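Possible periplasmic protein (Campylobacter jejuni, PDB 3RGC) is a SurA-like periplasmic chaperone that may also have peptidyl-prolyl cis-trans isomerase activity. Local coordinates at residues I50-E56 and L97-L102. Numbering follows the deposited sequence.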
# COMPACT_ATOMS: atom_id res chain seq x y z
N ILE B 50 -6.44 -10.54 -35.71
CA ILE B 50 -6.91 -10.32 -34.35
C ILE B 50 -8.32 -10.85 -34.27
O ILE B 50 -9.11 -10.57 -35.16
CB ILE B 50 -6.93 -8.82 -33.99
CG1 ILE B 50 -5.53 -8.21 -34.13
CG2 ILE B 50 -7.45 -8.62 -32.58
CD1 ILE B 50 -4.47 -8.95 -33.32
N VAL B 51 -8.64 -11.59 -33.22
CA VAL B 51 -10.00 -12.08 -33.00
C VAL B 51 -10.28 -12.45 -31.53
O VAL B 51 -9.38 -12.84 -30.80
CB VAL B 51 -10.31 -13.30 -33.92
CG1 VAL B 51 -9.56 -14.51 -33.44
CG2 VAL B 51 -11.78 -13.57 -33.95
N VAL B 52 -11.54 -12.33 -31.13
CA VAL B 52 -12.01 -12.69 -29.80
C VAL B 52 -13.19 -13.70 -29.83
O VAL B 52 -14.25 -13.41 -30.38
CB VAL B 52 -12.47 -11.43 -29.06
CG1 VAL B 52 -12.99 -11.79 -27.68
CG2 VAL B 52 -11.34 -10.40 -29.00
N ASN B 53 -12.98 -14.88 -29.23
CA ASN B 53 -14.00 -15.91 -29.02
C ASN B 53 -15.07 -15.48 -28.07
O ASN B 53 -14.87 -14.59 -27.24
CB ASN B 53 -13.38 -17.10 -28.26
CG ASN B 53 -12.57 -17.96 -29.12
OD1 ASN B 53 -11.40 -18.17 -28.86
ND2 ASN B 53 -13.18 -18.49 -30.17
N ASP B 54 -16.17 -16.22 -28.08
CA ASP B 54 -17.14 -16.13 -27.00
C ASP B 54 -16.55 -16.62 -25.68
O ASP B 54 -16.80 -16.01 -24.65
CB ASP B 54 -18.40 -16.89 -27.36
CG ASP B 54 -19.19 -16.19 -28.45
OD1 ASP B 54 -20.17 -15.50 -28.11
OD2 ASP B 54 -18.81 -16.30 -29.64
N LEU B 55 -15.74 -17.67 -25.72
CA LEU B 55 -15.10 -18.16 -24.50
C LEU B 55 -14.05 -17.21 -23.93
O LEU B 55 -13.99 -17.02 -22.73
CB LEU B 55 -14.49 -19.55 -24.68
CG LEU B 55 -15.43 -20.66 -25.15
CD1 LEU B 55 -14.71 -22.00 -25.11
CD2 LEU B 55 -16.70 -20.72 -24.32
N GLU B 56 -13.22 -16.62 -24.79
CA GLU B 56 -12.35 -15.54 -24.36
C GLU B 56 -13.18 -14.41 -23.77
O GLU B 56 -12.83 -13.86 -22.74
CB GLU B 56 -11.57 -14.97 -25.53
CG GLU B 56 -10.53 -15.87 -26.10
CD GLU B 56 -9.83 -15.20 -27.24
OE1 GLU B 56 -10.44 -15.12 -28.33
OE2 GLU B 56 -8.70 -14.70 -27.04
N LEU B 97 -11.87 -5.57 -26.04
CA LEU B 97 -10.89 -6.66 -25.99
C LEU B 97 -10.19 -6.84 -27.33
O LEU B 97 -8.99 -7.13 -27.37
CB LEU B 97 -11.54 -7.98 -25.59
CG LEU B 97 -12.07 -8.14 -24.17
CD1 LEU B 97 -12.95 -9.39 -24.07
CD2 LEU B 97 -10.92 -8.21 -23.17
N GLU B 98 -10.94 -6.71 -28.42
CA GLU B 98 -10.36 -6.80 -29.75
C GLU B 98 -9.32 -5.70 -29.89
O GLU B 98 -8.20 -5.96 -30.34
CB GLU B 98 -11.44 -6.67 -30.83
CG GLU B 98 -12.36 -7.85 -30.97
CD GLU B 98 -13.59 -7.54 -31.82
OE1 GLU B 98 -14.10 -6.40 -31.74
OE2 GLU B 98 -14.06 -8.42 -32.58
N LYS B 99 -9.68 -4.49 -29.48
CA LYS B 99 -8.77 -3.36 -29.51
C LYS B 99 -7.56 -3.60 -28.61
O LYS B 99 -6.43 -3.25 -28.97
CB LYS B 99 -9.46 -2.05 -29.11
CG LYS B 99 -10.46 -1.50 -30.14
CD LYS B 99 -11.11 -0.19 -29.65
CE LYS B 99 -12.26 0.26 -30.55
NZ LYS B 99 -12.00 1.60 -31.17
N ARG B 100 -7.78 -4.21 -27.45
CA ARG B 100 -6.67 -4.53 -26.56
C ARG B 100 -5.74 -5.58 -27.17
O ARG B 100 -4.52 -5.44 -27.09
CB ARG B 100 -7.13 -4.96 -25.17
CG ARG B 100 -7.27 -3.80 -24.19
CD ARG B 100 -7.43 -4.26 -22.74
NE ARG B 100 -8.76 -4.79 -22.47
CZ ARG B 100 -9.86 -4.04 -22.39
NH1 ARG B 100 -9.79 -2.73 -22.58
NH2 ARG B 100 -11.03 -4.61 -22.14
N LYS B 101 -6.31 -6.63 -27.78
CA LYS B 101 -5.47 -7.62 -28.47
C LYS B 101 -4.64 -6.93 -29.57
O LYS B 101 -3.46 -7.22 -29.74
CB LYS B 101 -6.31 -8.76 -29.06
CG LYS B 101 -6.63 -9.89 -28.09
CD LYS B 101 -7.29 -11.05 -28.82
CE LYS B 101 -7.23 -12.33 -28.02
NZ LYS B 101 -7.46 -13.54 -28.88
N LEU B 102 -5.26 -5.99 -30.29
CA LEU B 102 -4.62 -5.29 -31.40
C LEU B 102 -3.40 -4.51 -30.94
O LEU B 102 -2.31 -4.63 -31.51
CB LEU B 102 -5.62 -4.35 -32.11
CG LEU B 102 -4.98 -3.35 -33.08
CD1 LEU B 102 -4.28 -4.10 -34.20
CD2 LEU B 102 -5.98 -2.32 -33.66
O HOH W 1 -13.32 -10.85 -33.19
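K101 reaches from its helix to two acceptors on the segment 50-56. Its NZ forms a salt bridge with E56 OE2 at 2.5 Å, taken on the syn lone pair, and donates a second hydrogen bond of 2.8 Å to the backbone O of V51, nearly in line with that carbonyl (C=O...NZ 173°). The lysine chain is extended beyond CG and meets the E56 side chain at about a right angle. The other carboxylate oxygen, E56 OE1, accepts a hydrogen bond from N53 N (2.7 Å), so a side chain of the first helical turn bonds back to the backbone at the N-cap position while OE2 of the same carboxylate holds the lysine. A water bridges the segments, accepting from V52 N and donating to E98 OE2 at 2.6 Å.

Next to these polar links, V52 turns one methyl to the helix: with CG1 anti to the backbone N (chi1 179°), CG2 is left beside the backbone N, and it is this methyl that lies 3.4 Å from E98 CG and, more loosely, meets L97 CB. Farther along, I50 CG2 packs 3.7 Å from K101 CB, and the CG1-CD1 branch of I50 lies against L102 CA.

L97 also touches L57 and A60 of helix 54-67, while E98 and L102 reach helix 30-48. An extended connector between two helices is thus laid along a third, within the all-helical part of the SurA-like N-terminal domain.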